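Local coordinates for protein nicotinate-nucleotide pyrophosphorylase (Ehrlichia chaffeensis, PDB 3L0G) that probably catalyses the conversion of quinolinate to nicotinate D-ribonucleotide, the decarboxylating phosphoribosyl transfer that feeds NAD(+) biosynthesis, at residues C[194-202]-C[219-228]. Residues are numbered along the deposited sequence; the frame is centred on the assembly and turned at random.
Sequences ITLAIQRLR and QVEESLSNNV
Neighbouring helices on the outside of the alpha/beta C-terminal domain meet where I194, T195, I198 and R202 of one face Q219, E222, N226 and V228 of the other. E222 reaches across to the first turn of helix 194-204. With CG anti to the backbone N (chi1 -178°) and the chain extended beyond it, its carboxylate arrives beside I194 and T195. There E222 OE2 accepts twice: from T195 OG1 at 2.6 Å, on the anti lone pair, and from T195 N at 3.1 Å, which comes from well above the carboxylate plane. E222 OE1 accepts a hydrogen bond from a water, which itself accepts from I194 N. The carboxylate thus meets one N-H of the first turn directly and a second through water, a placement that would probably favour its negative charge.

Helix 194-204 leads into strand 210-214 and helix 217-225 out of it, successive crossover helices of the parallel-stranded, open alpha/beta barrel known in this phosphoribosyltransferase family. The axes of segments 194-202 and 219-225 approach to 9.8 Å, with their N-to-C directions 32° apart. I194 points toward the partner helix and packs on I212 of strand 210-214; I194 CD1 abuts the aliphatic part of Q219, 3.5 Å from Q219 CB, while the Q219 amide oxygen is held by the backbone of D215. One turn on, I198 CD1 touches N226 CB at 3.4 Å and also meets V228 CG1, the two carbons lying in directions roughly at right angles.

N226 is where helix 217-225 gives way to the loop leading into strand 230-234, and R202 grips that exit. Its guanidinium, with I198 CG2 over one face, meets N226 O end-on: R202 NH2 lies 2.8 Å and R202 NH1 3.0 Å from this single carbonyl oxygen, in the planes of both groups. NH1 adds a weak bond to N227 O, so the arginine spans two successive carbonyls of the turn.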
ATOM      1  N   ILE C 194      10.809 -37.316  -4.646  1.00 11.32           N
ATOM      2  CA  ILE C 194      11.484 -36.530  -3.624  1.00 10.65           C
ATOM      3  C   ILE C 194      12.988 -36.339  -3.969  1.00 10.65           C
ATOM      4  O   ILE C 194      13.535 -35.229  -3.891  1.00 11.01           O
ATOM      5  CB  ILE C 194      11.339 -37.214  -2.242  1.00 11.12           C
ATOM      6  CG1 ILE C 194       9.892 -37.070  -1.711  1.00 11.62           C
ATOM      7  CG2 ILE C 194      12.368 -36.649  -1.251  1.00  9.44           C
ATOM      8  CD1 ILE C 194       9.640 -37.808  -0.387  1.00 12.12           C
ATOM      9  N   THR C 195      13.656 -37.414  -4.362  1.00 10.78           N
ATOM     10  CA  THR C 195      15.084 -37.337  -4.702  1.00 10.48           C
ATOM     11  C   THR C 195      15.320 -36.356  -5.837  1.00 10.48           C
ATOM     12  O   THR C 195      16.222 -35.534  -5.743  1.00  9.51           O
ATOM     13  CB  THR C 195      15.682 -38.718  -5.027  1.00 11.15           C
ATOM     14  OG1 THR C 195      15.624 -39.534  -3.853  1.00  8.59           O
ATOM     15  CG2 THR C 195      17.204 -38.603  -5.525  1.00 10.50           C
ATOM     16  N   LEU C 196      14.494 -36.386  -6.877  1.00 10.51           N
ATOM     17  CA  LEU C 196      14.709 -35.459  -8.013  1.00 10.93           C
ATOM     18  C   LEU C 196      14.416 -34.007  -7.634  1.00 10.70           C
ATOM     19  O   LEU C 196      15.140 -33.098  -8.038  1.00 10.79           O
ATOM     20  CB  LEU C 196      13.891 -35.872  -9.236  1.00 10.95           C
ATOM     21  CG  LEU C 196      14.084 -35.016 -10.488  1.00 10.35           C
ATOM     22  CD1 LEU C 196      15.459 -35.261 -11.148  1.00 12.36           C
ATOM     23  CD2 LEU C 196      12.958 -35.338 -11.462  1.00 12.25           C
ATOM     24  N   ALA C 197      13.376 -33.779  -6.839  1.00 11.41           N
ATOM     25  CA  ALA C 197      13.085 -32.421  -6.344  1.00 11.54           C
ATOM     26  C   ALA C 197      14.276 -31.826  -5.570  1.00 11.75           C
ATOM     27  O   ALA C 197      14.706 -30.678  -5.838  1.00 12.22           O
ATOM     28  CB  ALA C 197      11.787 -32.410  -5.460  1.00 11.29           C
ATOM     29  N   ILE C 198      14.814 -32.586  -4.612  1.00 11.28           N
ATOM     30  CA  ILE C 198      15.901 -32.084  -3.779  1.00 11.48           C
ATOM     31  C   ILE C 198      17.142 -31.855  -4.650  1.00 12.82           C
ATOM     32  O   ILE C 198      17.824 -30.815  -4.526  1.00 12.67           O
ATOM     33  CB  ILE C 198      16.261 -33.052  -2.618  1.00 11.27           C
ATOM     34  CG1 ILE C 198      15.097 -33.146  -1.605  1.00 10.36           C
ATOM     35  CG2 ILE C 198      17.533 -32.556  -1.898  1.00 11.38           C
ATOM     36  CD1 ILE C 198      15.136 -34.388  -0.706  1.00  7.65           C
ATOM     37  N   GLN C 199      17.455 -32.835  -5.510  1.00 12.81           N
ATOM     38  CA  GLN C 199      18.594 -32.686  -6.426  1.00 14.01           C
ATOM     39  C   GLN C 199      18.544 -31.387  -7.233  1.00 13.63           C
ATOM     40  O   GLN C 199      19.562 -30.652  -7.324  1.00 13.22           O
ATOM     41  CB  GLN C 199      18.705 -33.877  -7.390  1.00 14.01           C
ATOM     42  CG  GLN C 199      19.271 -35.181  -6.751  1.00 18.06           C
ATOM     43  CD  GLN C 199      19.377 -36.343  -7.772  1.00 22.79           C
ATOM     44  OE1 GLN C 199      19.704 -37.490  -7.419  1.00 24.69           O
ATOM     45  NE2 GLN C 199      19.112 -36.032  -9.045  1.00 25.80           N
ATOM     46  N   ARG C 200      17.376 -31.114  -7.835  1.00 12.90           N
ATOM     47  CA  ARG C 200      17.196 -29.894  -8.652  1.00 13.11           C
ATOM     48  C   ARG C 200      17.332 -28.622  -7.843  1.00 12.99           C
ATOM     49  O   ARG C 200      17.982 -27.667  -8.280  1.00 12.12           O
ATOM     50  CB  ARG C 200      15.825 -29.897  -9.340  1.00 13.48           C
ATOM     51  CG  ARG C 200      15.760 -30.859 -10.506  1.00 15.57           C
ATOM     52  CD  ARG C 200      14.390 -30.867 -11.062  1.00 17.56           C
ATOM     53  NE  ARG C 200      14.278 -31.657 -12.279  1.00 18.22           N
ATOM     54  CZ  ARG C 200      13.155 -31.745 -12.989  1.00 17.98           C
ATOM     55  NH1 ARG C 200      12.053 -31.103 -12.600  1.00 16.74           N
ATOM     56  NH2 ARG C 200      13.132 -32.477 -14.088  1.00 16.55           N
ATOM     57  N   LEU C 201      16.694 -28.595  -6.672  1.00 12.57           N
ATOM     58  CA  LEU C 201      16.777 -27.437  -5.806  1.00 13.15           C
ATOM     59  C   LEU C 201      18.226 -27.168  -5.420  1.00 13.93           C
ATOM     60  O   LEU C 201      18.689 -26.043  -5.551  1.00 13.93           O
ATOM     61  CB  LEU C 201      15.904 -27.566  -4.549  1.00 12.82           C
ATOM     62  CG  LEU C 201      15.762 -26.247  -3.762  1.00 11.90           C
ATOM     63  CD1 LEU C 201      14.304 -25.883  -3.464  1.00 11.66           C
ATOM     64  CD2 LEU C 201      16.620 -26.304  -2.503  1.00 11.97           C
ATOM     65  N   ARG C 202      18.938 -28.204  -4.973  1.00 15.20           N
ATOM     66  CA  ARG C 202      20.341 -28.063  -4.592  1.00 15.93           C
ATOM     67  C   ARG C 202      21.212 -27.606  -5.748  1.00 17.02           C
ATOM     68  O   ARG C 202      22.180 -26.878  -5.534  1.00 17.11           O
ATOM     69  CB  ARG C 202      20.909 -29.374  -4.049  1.00 15.83           C
ATOM     70  CG  ARG C 202      20.406 -29.716  -2.676  1.00 15.47           C
ATOM     71  CD  ARG C 202      21.300 -30.714  -1.993  1.00 17.04           C
ATOM     72  NE  ARG C 202      20.935 -30.806  -0.590  1.00 14.58           N
ATOM     73  CZ  ARG C 202      20.705 -31.933   0.062  1.00 14.82           C
ATOM     74  NH1 ARG C 202      20.344 -31.878   1.336  1.00 17.29           N
ATOM     75  NH2 ARG C 202      20.848 -33.106  -0.530  1.00 15.62           N
ATOM     76  N   GLN C 219       8.313 -41.640   2.633  1.00 11.27           N
ATOM     77  CA  GLN C 219       8.789 -40.301   2.244  1.00 11.14           C
ATOM     78  C   GLN C 219       9.727 -39.684   3.254  1.00 10.61           C
ATOM     79  O   GLN C 219      10.671 -38.999   2.882  1.00  9.76           O
ATOM     80  CB  GLN C 219       7.609 -39.377   1.970  1.00 11.71           C
ATOM     81  CG  GLN C 219       6.830 -39.774   0.726  1.00 12.92           C
ATOM     82  CD  GLN C 219       5.731 -38.811   0.414  1.00 13.48           C
ATOM     83  OE1 GLN C 219       5.081 -38.295   1.321  1.00 16.79           O
ATOM     84  NE2 GLN C 219       5.523 -38.532  -0.870  1.00 13.25           N
ATOM     85  N   VAL C 220       9.506 -39.960   4.534  1.00 10.31           N
ATOM     86  CA  VAL C 220      10.465 -39.581   5.556  1.00 10.31           C
ATOM     87  C   VAL C 220      11.832 -40.276   5.336  1.00 10.77           C
ATOM     88  O   VAL C 220      12.882 -39.628   5.353  1.00  9.69           O
ATOM     89  CB  VAL C 220       9.960 -39.916   6.957  1.00 10.01           C
ATOM     90  CG1 VAL C 220      11.058 -39.688   7.956  1.00  9.55           C
ATOM     91  CG2 VAL C 220       8.697 -39.073   7.313  1.00 10.10           C
ATOM     92  N   GLU C 221      11.807 -41.581   5.095  1.00 11.04           N
ATOM     93  CA  GLU C 221      13.042 -42.337   4.845  1.00 12.33           C
ATOM     94  C   GLU C 221      13.845 -41.781   3.662  1.00 12.54           C
ATOM     95  O   GLU C 221      15.088 -41.665   3.751  1.00 13.40           O
ATOM     96  CB  GLU C 221      12.743 -43.830   4.625  1.00 12.45           C
ATOM     97  CG  GLU C 221      12.444 -44.556   5.936  1.00 14.91           C
ATOM     98  CD  GLU C 221      11.833 -45.941   5.757  1.00 16.85           C
ATOM     99  OE1 GLU C 221      11.115 -46.164   4.773  1.00 19.76           O
ATOM    100  OE2 GLU C 221      12.050 -46.810   6.632  1.00 23.25           O
ATOM    101  N   GLU C 222      13.141 -41.439   2.570  1.00 12.28           N
ATOM    102  CA  GLU C 222      13.803 -40.951   1.361  1.00 12.27           C
ATOM    103  C   GLU C 222      14.338 -39.525   1.564  1.00 12.19           C
ATOM    104  O   GLU C 222      15.385 -39.187   1.047  1.00 12.98           O
ATOM    105  CB  GLU C 222      12.883 -41.026   0.127  1.00 12.69           C
ATOM    106  CG  GLU C 222      13.552 -40.565  -1.165  1.00 12.02           C
ATOM    107  CD  GLU C 222      12.663 -40.658  -2.396  1.00 13.08           C
ATOM    108  OE1 GLU C 222      11.455 -41.006  -2.302  1.00 14.27           O
ATOM    109  OE2 GLU C 222      13.198 -40.402  -3.496  1.00 12.87           O
ATOM    110  N   SER C 223      13.624 -38.700   2.324  1.00 11.69           N
ATOM    111  CA  SER C 223      14.086 -37.356   2.638  1.00 10.86           C
ATOM    112  C   SER C 223      15.352 -37.393   3.512  1.00 10.64           C
ATOM    113  O   SER C 223      16.298 -36.628   3.305  1.00 10.85           O
ATOM    114  CB  SER C 223      12.954 -36.590   3.336  1.00 11.12           C
ATOM    115  OG  SER C 223      11.843 -36.440   2.470  1.00  9.60           O
ATOM    116  N   LEU C 224      15.365 -38.296   4.478  1.00 10.77           N
ATOM    117  CA  LEU C 224      16.524 -38.511   5.338  1.00 11.39           C
ATOM    118  C   LEU C 224      17.737 -38.952   4.532  1.00 11.38           C
ATOM    119  O   LEU C 224      18.842 -38.502   4.787  1.00 10.08           O
ATOM    120  CB  LEU C 224      16.234 -39.590   6.385  1.00 11.94           C
ATOM    121  CG  LEU C 224      15.704 -39.222   7.769  1.00 15.10           C
ATOM    122  CD1 LEU C 224      15.610 -40.544   8.570  1.00 15.87           C
ATOM    123  CD2 LEU C 224      16.574 -38.186   8.524  1.00 12.51           C
ATOM    124  N   SER C 225      17.520 -39.837   3.563  1.00 12.52           N
ATOM    125  CA  SER C 225      18.605 -40.340   2.705  1.00 13.08           C
ATOM    126  C   SER C 225      19.249 -39.212   1.939  1.00 13.18           C
ATOM    127  O   SER C 225      20.459 -39.254   1.654  1.00 12.64           O
ATOM    128  CB  SER C 225      18.079 -41.383   1.720  1.00 13.36           C
ATOM    129  OG  SER C 225      17.697 -42.548   2.441  1.00 14.61           O
ATOM    130  N   ASN C 226      18.425 -38.207   1.613  1.00 12.67           N
ATOM    131  CA  ASN C 226      18.885 -37.014   0.902  1.00 12.44           C
ATOM    132  C   ASN C 226      19.440 -35.926   1.834  1.00 12.07           C
ATOM    133  O   ASN C 226      19.764 -34.846   1.373  1.00 11.92           O
ATOM    134  CB  ASN C 226      17.769 -36.434   0.030  1.00 12.66           C
ATOM    135  CG  ASN C 226      17.547 -37.228  -1.227  1.00 13.66           C
ATOM    136  OD1 ASN C 226      16.950 -38.304  -1.198  1.00 19.44           O
ATOM    137  ND2 ASN C 226      18.044 -36.730  -2.327  1.00 10.16           N
ATOM    138  N   ASN C 227      19.562 -36.223   3.130  1.00 11.62           N
ATOM    139  CA  ASN C 227      20.142 -35.314   4.108  1.00 11.12           C
ATOM    140  C   ASN C 227      19.451 -33.937   4.217  1.00 10.65           C
ATOM    141  O   ASN C 227      20.129 -32.922   4.310  1.00 10.25           O
ATOM    142  CB  ASN C 227      21.649 -35.138   3.830  1.00 11.42           C
ATOM    143  CG  ASN C 227      22.414 -36.441   3.899  1.00 12.22           C
ATOM    144  OD1 ASN C 227      22.251 -37.216   4.832  1.00 14.22           O
ATOM    145  ND2 ASN C 227      23.261 -36.687   2.903  1.00 10.99           N
ATOM    146  N   VAL C 228      18.112 -33.898   4.202  1.00  9.77           N
ATOM    147  CA  VAL C 228      17.392 -32.632   4.350  1.00  9.52           C
ATOM    148  C   VAL C 228      17.579 -32.059   5.746  1.00  9.45           C
ATOM    149  O   VAL C 228      17.950 -32.753   6.670  1.00  8.00           O
ATOM    150  CB  VAL C 228      15.879 -32.750   4.022  1.00  9.52           C
ATOM    151  CG1 VAL C 228      15.702 -33.058   2.565  1.00 10.30           C
ATOM    152  CG2 VAL C 228      15.207 -33.775   4.885  1.00  8.63           C
TER
HETATM  153  O   HOH W   1       9.621 -39.749  -3.951  1.00  8.45           O